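Local atomic coordinates of MtVAO615 (Myceliophthora thermophila, PDB entry 6F72), a protein that probably acts as an FAD-dependent oxidoreductase of the VAO type, with bicovalently bound flavin that reacts rapidly with oxygen once reduced, its substrate still unidentified. Residues Ile55-Gln60 against Cys118-Tyr123; Val148-Lys153 against Gly167-Trp172. All blocks are in the same frame, centred on the assembly; numbering follows the deposited sequence.

Contact 1. Residues Ile55-Gln60 against Cys118-Tyr123; sequences IATVPQ and CQLGNY. With NAG (2-acetamido-2-deoxy-beta-D-glucopyranose), chain C; NAG (2-acetamido-2-deoxy-beta-D-glucopyranose), chain D.
A type II' beta turn, Leu120 to Tyr123, meets the loop that leaves strand 54-56, and Pro59 fits among Cys118, Leu120 and Tyr123. The proline ring carries the contact. Its CD lies 3.5 Å from Leu120 CD2, the two side chains crossing at about a right angle, while its CG approaches Tyr123 CD2 at 3.7 Å, oblique to the phenol ring. With SG anti to the backbone N (chi1 174°), the sulfur of Cys118 comes up against the proline ring, 4.0 Å from Pro59 CG, and it is tied to Cys108 by a disulfide. Leu120 CD2 also rests 3.5 Å from Thr57 O, and the methyl CG2 of Thr57 adds a further apolar touch to it. The join between the segments is therefore apolar, and the buried polar ends look elsewhere: Thr57 OG1 bonds to Pro124 O and Tyr123 OH to Asp97. Within the turn, Tyr123 N bonds to Leu120 O at 3.1 Å. In the same turn Asn122 ND2 donates to O7 of a glycan NAG, 2.9 Å away, as well as to Phe103 O. Strand 54-56 pairs antiparallel with strand 126-129, which the turn precedes, and the side chains of Ile55 and Thr57 touch Val127 there.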
loop_
_atom_site.group_PDB
_atom_site.type_symbol
_atom_site.label_atom_id
_atom_site.label_comp_id
_atom_site.label_asym_id
_atom_site.label_seq_id
_atom_site.Cartn_x
_atom_site.Cartn_y
_atom_site.Cartn_z
ATOM N N ILE A 55 -15.511 20.067 1.919
ATOM C CA ILE A 55 -14.325 20.827 2.317
ATOM C C ILE A 55 -13.664 21.378 1.040
ATOM O O ILE A 55 -13.490 20.647 0.076
ATOM C CB ILE A 55 -13.314 19.953 3.120
ATOM C CG1 ILE A 55 -13.972 19.316 4.351
ATOM C CG2 ILE A 55 -12.085 20.766 3.544
ATOM C CD1 ILE A 55 -13.025 18.511 5.223
ATOM N N ALA A 56 -13.346 22.671 1.025
ATOM C CA ALA A 56 -12.445 23.251 0.015
ATOM C C ALA A 56 -11.026 22.879 0.441
ATOM O O ALA A 56 -10.635 23.125 1.588
ATOM C CB ALA A 56 -12.599 24.769 -0.070
ATOM N N THR A 57 -10.270 22.258 -0.461
ATOM C CA THR A 57 -8.924 21.825 -0.128
ATOM C C THR A 57 -8.030 23.025 0.218
ATOM O O THR A 57 -7.960 24.013 -0.515
ATOM C CB THR A 57 -8.283 20.999 -1.262
ATOM O OG1 THR A 57 -9.152 19.918 -1.609
ATOM C CG2 THR A 57 -6.926 20.457 -0.844
ATOM N N VAL A 58 -7.406 22.928 1.385
ATOM C CA VAL A 58 -6.356 23.825 1.796
ATOM C C VAL A 58 -5.225 22.893 2.197
ATOM O O VAL A 58 -5.343 22.222 3.235
ATOM C CB VAL A 58 -6.766 24.714 2.993
ATOM C CG1 VAL A 58 -5.611 25.637 3.381
ATOM C CG2 VAL A 58 -8.013 25.517 2.661
ATOM N N PRO A 59 -4.149 22.822 1.371
ATOM C CA PRO A 59 -3.017 21.935 1.663
ATOM C C PRO A 59 -2.421 22.218 3.030
ATOM O O PRO A 59 -2.408 23.357 3.459
ATOM C CB PRO A 59 -2.030 22.242 0.531
ATOM C CG PRO A 59 -2.911 22.576 -0.619
ATOM C CD PRO A 59 -4.066 23.354 -0.001
ATOM N N GLN A 60 -1.974 21.174 3.715
ATOM C CA GLN A 60 -1.436 21.284 5.076
ATOM C C GLN A 60 -0.257 22.281 5.228
ATOM O O GLN A 60 -0.106 22.905 6.277
ATOM C CB GLN A 60 -1.044 19.892 5.578
ATOM C CG GLN A 60 -0.969 19.759 7.090
ATOM C CD GLN A 60 -0.645 18.345 7.536
ATOM O OE1 GLN A 60 0.189 17.663 6.950
ATOM N NE2 GLN A 60 -1.313 17.900 8.593
ATOM N N CYS A 118 0.754 29.022 -2.499
ATOM C CA CYS A 118 0.277 27.690 -2.127
ATOM C C CYS A 118 -0.820 27.252 -3.097
ATOM O O CYS A 118 -1.997 27.658 -2.977
ATOM C CB CYS A 118 -0.226 27.641 -0.672
ATOM S SG CYS A 118 -0.977 26.049 -0.220
ATOM N N GLN A 119 -0.416 26.409 -4.046
ATOM C CA GLN A 119 -1.293 25.924 -5.098
ATOM C C GLN A 119 -1.713 24.482 -4.843
ATOM O O GLN A 119 -1.008 23.708 -4.179
ATOM C CB GLN A 119 -0.611 26.047 -6.467
ATOM C CG GLN A 119 -0.487 27.483 -6.976
ATOM C CD GLN A 119 0.675 27.660 -7.942
ATOM O OE1 GLN A 119 0.951 26.790 -8.768
ATOM N NE2 GLN A 119 1.365 28.796 -7.841
ATOM N N LEU A 120 -2.875 24.140 -5.384
ATOM C CA LEU A 120 -3.452 22.825 -5.217
ATOM C C LEU A 120 -2.688 21.795 -6.059
ATOM O O LEU A 120 -2.298 20.755 -5.542
ATOM C CB LEU A 120 -4.951 22.851 -5.526
ATOM C CG LEU A 120 -5.889 23.654 -4.607
ATOM C CD1 LEU A 120 -7.339 23.451 -5.007
ATOM C CD2 LEU A 120 -5.702 23.339 -3.130
ATOM N N GLY A 121 -2.432 22.121 -7.327
ATOM C CA GLY A 121 -1.699 21.234 -8.236
ATOM C C GLY A 121 -2.455 19.940 -8.444
ATOM O O GLY A 121 -3.585 19.961 -8.920
ATOM N N ASN A 122 -1.833 18.823 -8.055
ATOM C CA ASN A 122 -2.431 17.481 -8.179
ATOM C C ASN A 122 -3.507 17.185 -7.111
ATOM O O ASN A 122 -4.263 16.205 -7.225
ATOM C CB ASN A 122 -1.349 16.395 -8.112
ATOM C CG ASN A 122 -0.341 16.463 -9.266
ATOM O OD1 ASN A 122 -0.678 16.749 -10.425
ATOM N ND2 ASN A 122 0.905 16.159 -8.945
ATOM N N TYR A 123 -3.562 18.016 -6.070
ATOM C CA TYR A 123 -4.542 17.873 -5.002
ATOM C C TYR A 123 -5.939 18.121 -5.558
ATOM O O TYR A 123 -6.080 18.932 -6.483
ATOM C CB TYR A 123 -4.222 18.862 -3.871
ATOM C CG TYR A 123 -3.143 18.390 -2.922
ATOM C CD1 TYR A 123 -2.265 17.354 -3.273
ATOM C CD2 TYR A 123 -2.982 18.999 -1.679
ATOM C CE1 TYR A 123 -1.273 16.930 -2.405
ATOM C CE2 TYR A 123 -1.990 18.582 -0.802
ATOM C CZ TYR A 123 -1.148 17.544 -1.173
ATOM O OH TYR A 123 -0.176 17.112 -0.307
HETATM C C1 NAG C . 5.013 18.283 -11.697
HETATM C C2 NAG C . 4.458 16.986 -12.331
HETATM C C3 NAG C . 4.801 16.915 -13.817
HETATM C C4 NAG C . 4.394 18.183 -14.586
HETATM C C5 NAG C . 4.836 19.442 -13.830
HETATM C C6 NAG C . 4.216 20.705 -14.413
HETATM C C7 NAG C . 4.145 14.954 -10.947
HETATM C C8 NAG C . 4.840 13.766 -10.362
HETATM N N2 NAG C . 4.928 15.772 -11.667
HETATM O O3 NAG C . 4.155 15.768 -14.385
HETATM O O4 NAG C . 5.049 18.223 -15.861
HETATM O O5 NAG C . 4.503 19.395 -12.436
HETATM O O6 NAG C . 5.068 21.795 -14.046
HETATM O O7 NAG C . 2.948 15.124 -10.766
HETATM C C1 NAG D . -15.395 15.191 9.151
HETATM C C2 NAG D . -14.713 16.152 10.141
HETATM C C3 NAG D . -14.680 15.531 11.540
HETATM C C4 NAG D . -16.083 15.131 12.024
HETATM C C5 NAG D . -16.687 14.178 10.986
HETATM C C6 NAG D . -18.111 13.735 11.332
HETATM C C7 NAG D . -13.041 17.576 8.999
HETATM C C8 NAG D . -11.575 17.744 8.732
HETATM N N2 NAG D . -13.358 16.513 9.746
HETATM O O3 NAG D . -14.055 16.426 12.467
HETATM O O4 NAG D . -15.984 14.446 13.280
HETATM O O5 NAG D . -16.677 14.778 9.676
HETATM O O6 NAG D . -19.054 14.764 11.002
HETATM O O7 NAG D . -13.867 18.358 8.546
#

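Contact 2. Residues Val148-Lys153 against Gly167-Trp172; sequences VRIVIK and GALSLW. With FAD (flavin-adenine dinucleotide), chain E.
At the adenosine end of the FAD pocket, two parallel strands, 150-153 and 169-172, run together, Ile150 facing Leu169 and Lys153 facing Trp172. Their ladder starts with Leu169 N donating to Arg149 O, almost in line with the carbonyl bond, and Val151 then uses both its N-H and its carbonyl on this one neighbour: its N to Leu169 O, its O from Leu171 N at 2.7 Å, N-H...O angle 169°. Lys153 N to Leu171 O completes the set. On one face Ile150 and Leu169 lie side by side pointing the same way, and Leu171 CD1 sits 3.8 Å from Ile150 CG2 and 4.1 Å from Ile152 CG1. Helix 133-146 covers this face, Ala139 and Ala143 touching its leucines and Ile150. It leads into strand 150-153 from strand 126-129, which pairs with 169-172 on the far side, a beta-alpha-beta crossover in the small sheet of the PCMH-type domain. Ile152 contacts the adenosine: its O accepts from ribose O2B at 2.8 Å, and CG2 lies 3.5 Å from adenine C4A. On the other face Val151 CG2 meets Ala168 CB at 3.7 Å. Beyond it the Lys153 chain, bent at chi3 (86°), lies alongside the Trp172 indole, with CE 3.5 Å from CD1. A water in the plane of the indole accepts from both NE1 and Lys153 NZ, which is also bonded to the carbonyls of Asp97 and Ala94.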
loop_
_atom_site.group_PDB
_atom_site.type_symbol
_atom_site.label_atom_id
_atom_site.label_comp_id
_atom_site.label_asym_id
_atom_site.label_seq_id
_atom_site.Cartn_x
_atom_site.Cartn_y
_atom_site.Cartn_z
ATOM N N VAL A 148 -17.480 16.227 -13.139
ATOM C CA VAL A 148 -16.304 16.325 -12.268
ATOM C C VAL A 148 -15.655 14.946 -12.091
ATOM O O VAL A 148 -16.352 13.935 -11.891
ATOM C CB VAL A 148 -16.661 16.960 -10.895
ATOM C CG1 VAL A 148 -15.485 16.945 -9.933
ATOM C CG2 VAL A 148 -17.145 18.399 -11.079
ATOM N N ARG A 149 -14.321 14.915 -12.188
ATOM C CA ARG A 149 -13.535 13.738 -11.830
ATOM C C ARG A 149 -13.704 13.359 -10.352
ATOM O O ARG A 149 -13.496 14.174 -9.450
ATOM C CB ARG A 149 -12.059 13.980 -12.142
ATOM C CG ARG A 149 -11.138 12.790 -11.898
ATOM C CD ARG A 149 -9.674 13.203 -12.009
ATOM N NE ARG A 149 -8.829 12.188 -11.394
ATOM C CZ ARG A 149 -7.508 12.098 -11.509
ATOM N NH1 ARG A 149 -6.820 12.982 -12.220
ATOM N NH2 ARG A 149 -6.875 11.100 -10.903
ATOM N N ILE A 150 -14.085 12.106 -10.127
ATOM C CA ILE A 150 -14.087 11.529 -8.794
ATOM C C ILE A 150 -12.707 10.996 -8.461
ATOM O O ILE A 150 -12.066 10.339 -9.280
ATOM C CB ILE A 150 -15.185 10.438 -8.633
ATOM C CG1 ILE A 150 -16.575 11.098 -8.516
ATOM C CG2 ILE A 150 -14.903 9.515 -7.445
ATOM C CD1 ILE A 150 -16.856 11.801 -7.193
ATOM N N VAL A 151 -12.255 11.307 -7.258
ATOM C CA VAL A 151 -11.061 10.702 -6.703
ATOM C C VAL A 151 -11.510 10.032 -5.420
ATOM O O VAL A 151 -12.464 10.488 -4.783
ATOM C CB VAL A 151 -9.949 11.774 -6.467
ATOM C CG1 VAL A 151 -9.123 11.507 -5.215
ATOM C CG2 VAL A 151 -9.051 11.867 -7.688
ATOM N N ILE A 152 -10.833 8.955 -5.045
ATOM C CA ILE A 152 -11.092 8.316 -3.769
ATOM C C ILE A 152 -9.826 8.322 -2.923
ATOM O O ILE A 152 -8.788 7.817 -3.348
ATOM C CB ILE A 152 -11.672 6.877 -3.936
ATOM C CG1 ILE A 152 -12.921 6.887 -4.836
ATOM C CG2 ILE A 152 -12.013 6.275 -2.574
ATOM C CD1 ILE A 152 -13.342 5.524 -5.381
ATOM N N LYS A 153 -9.918 8.872 -1.719
ATOM C CA LYS A 153 -8.759 8.926 -0.837
ATOM C C LYS A 153 -9.106 8.437 0.547
ATOM O O LYS A 153 -10.084 8.871 1.141
ATOM C CB LYS A 153 -8.134 10.349 -0.756
ATOM C CG LYS A 153 -6.799 10.331 -0.007
ATOM C CD LYS A 153 -6.261 11.674 0.442
ATOM C CE LYS A 153 -6.823 12.074 1.791
ATOM N NZ LYS A 153 -5.854 12.867 2.594
ATOM N N GLY A 167 -8.210 19.072 -10.074
ATOM C CA GLY A 167 -9.589 19.472 -10.380
ATOM C C GLY A 167 -10.672 18.504 -9.942
ATOM O O GLY A 167 -11.799 18.568 -10.440
ATOM N N ALA A 168 -10.341 17.624 -8.999
ATOM C CA ALA A 168 -11.225 16.528 -8.627
ATOM C C ALA A 168 -12.053 16.798 -7.377
ATOM O O ALA A 168 -11.662 17.601 -6.506
ATOM C CB ALA A 168 -10.436 15.244 -8.446
ATOM N N LEU A 169 -13.209 16.132 -7.325
ATOM C CA LEU A 169 -13.967 15.949 -6.102
ATOM C C LEU A 169 -13.524 14.622 -5.500
ATOM O O LEU A 169 -13.614 13.581 -6.161
ATOM C CB LEU A 169 -15.471 15.924 -6.405
ATOM C CG LEU A 169 -16.435 15.757 -5.227
ATOM C CD1 LEU A 169 -16.403 16.989 -4.344
ATOM C CD2 LEU A 169 -17.841 15.478 -5.728
ATOM N N SER A 170 -13.037 14.667 -4.262
ATOM C CA SER A 170 -12.489 13.477 -3.609
ATOM C C SER A 170 -13.443 12.898 -2.574
ATOM O O SER A 170 -13.984 13.625 -1.742
ATOM C CB SER A 170 -11.132 13.777 -2.961
ATOM O OG SER A 170 -10.710 12.715 -2.111
ATOM N N LEU A 171 -13.638 11.581 -2.637
ATOM C CA LEU A 171 -14.403 10.869 -1.627
ATOM C C LEU A 171 -13.421 10.461 -0.558
ATOM O O LEU A 171 -12.589 9.567 -0.751
ATOM C CB LEU A 171 -15.144 9.668 -2.219
ATOM C CG LEU A 171 -16.040 10.005 -3.413
ATOM C CD1 LEU A 171 -16.524 8.753 -4.117
ATOM C CD2 LEU A 171 -17.202 10.892 -2.982
ATOM N N TRP A 172 -13.497 11.167 0.560
ATOM C CA TRP A 172 -12.527 11.009 1.624
ATOM C C TRP A 172 -13.112 10.066 2.648
ATOM O O TRP A 172 -14.052 10.421 3.345
ATOM C CB TRP A 172 -12.163 12.378 2.225
ATOM C CG TRP A 172 -11.097 12.369 3.281
ATOM C CD1 TRP A 172 -9.942 11.649 3.269
ATOM C CD2 TRP A 172 -11.060 13.160 4.480
ATOM N NE1 TRP A 172 -9.194 11.914 4.389
ATOM C CE2 TRP A 172 -9.849 12.846 5.150
ATOM C CE3 TRP A 172 -11.933 14.100 5.058
ATOM C CZ2 TRP A 172 -9.483 13.433 6.375
ATOM C CZ3 TRP A 172 -11.567 14.690 6.285
ATOM C CH2 TRP A 172 -10.348 14.342 6.927
HETATM P PA FAD E . -4.849 5.464 -0.367
HETATM O O1A FAD E . -3.795 6.200 -1.153
HETATM O O2A FAD E . -5.831 6.313 0.390
HETATM O O5B FAD E . -5.631 4.485 -1.374
HETATM C C5B FAD E . -4.948 3.703 -2.353
HETATM C C4B FAD E . -5.855 3.366 -3.531
HETATM O O4B FAD E . -7.022 2.687 -3.059
HETATM C C3B FAD E . -6.354 4.569 -4.308
HETATM O O3B FAD E . -6.428 4.172 -5.683
HETATM C C2B FAD E . -7.756 4.820 -3.778
HETATM O O2B FAD E . -8.605 5.403 -4.769
HETATM C C1B FAD E . -8.211 3.419 -3.402
HETATM N N9A FAD E . -9.125 3.356 -2.237
HETATM C C8A FAD E . -8.759 3.464 -0.942
HETATM N N7A FAD E . -9.833 3.318 -0.127
HETATM C C5A FAD E . -10.904 3.105 -0.909
HETATM C C6A FAD E . -12.348 2.872 -0.687
HETATM N N6A FAD E . -12.838 2.856 0.572
HETATM N N1A FAD E . -13.141 2.697 -1.769
HETATM C C2A FAD E . -12.657 2.720 -3.031
HETATM N N3A FAD E . -11.344 2.920 -3.305
HETATM C C4A FAD E . -10.437 3.117 -2.303
HETATM N N1 FAD E . 1.638 -2.691 1.330
HETATM C C2 FAD E . 1.830 -3.987 1.682
HETATM O O2 FAD E . 1.290 -4.888 0.999
HETATM N N3 FAD E . 2.589 -4.331 2.746
HETATM C C4 FAD E . 3.218 -3.439 3.528
HETATM O O4 FAD E . 3.914 -3.805 4.503
HETATM C C4X FAD E . 3.046 -2.004 3.213
HETATM N N5 FAD E . 3.631 -1.040 3.956
HETATM C C5X FAD E . 3.476 0.283 3.659
HETATM C C6 FAD E . 4.093 1.274 4.451
HETATM C C7 FAD E . 3.910 2.636 4.122
HETATM C C7M FAD E . 4.590 3.686 4.982
HETATM C C8 FAD E . 3.053 3.027 2.944
HETATM C C8M FAD E . 2.715 4.462 2.567
HETATM C C9 FAD E . 2.452 2.032 2.179
HETATM C C9A FAD E . 2.628 0.679 2.484
HETATM N N10 FAD E . 1.993 -0.319 1.706
HETATM C C10 FAD E . 2.199 -1.675 2.036
HETATM C "C1'" FAD E . 1.210 0.058 0.532
HETATM C "C2'" FAD E . -0.286 -0.013 0.606
HETATM O "O2'" FAD E . -0.656 -1.389 0.555
HETATM C "C3'" FAD E . -0.783 0.726 -0.631
HETATM O "O3'" FAD E . -0.137 2.011 -0.760
HETATM C "C4'" FAD E . -2.293 0.902 -0.600
HETATM O "O4'" FAD E . -2.742 1.378 -1.871
HETATM C "C5'" FAD E . -2.734 1.819 0.543
HETATM O "O5'" FAD E . -4.132 2.058 0.503
HETATM P P FAD E . -4.759 3.230 1.404
HETATM O O1P FAD E . -4.228 3.098 2.803
HETATM O O2P FAD E . -6.241 3.214 1.109
HETATM O O3P FAD E . -4.111 4.542 0.720
HETATM O O HOH W 1 -13.052 17.467 -12.417
HETATM O O HOH W 2 -6.421 10.781 4.639
#

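Contact 1 closes before contact 2 opens along the chain, yet both belong to one four-stranded mixed sheet, and their centres lie 12 Å apart on the same side of the chain's centre. The sheet runs 54-56, 126-129, 169-172, 150-153: contact 1 extends from one outer strand, while contact 2 forms the opposite edge, where the FAD adenosine binds. Strand 126-129 bridges them, and Ile55 CD1 touches Trp172 CZ3 at 4.2 Å. Asp97 is a second bridge, bonded through its carboxylate to Tyr123 OH and through its backbone O to Lys153 NZ. The two contacts thus lie on one sheet, between a glycosylated edge and the adenosine part of the FAD pocket.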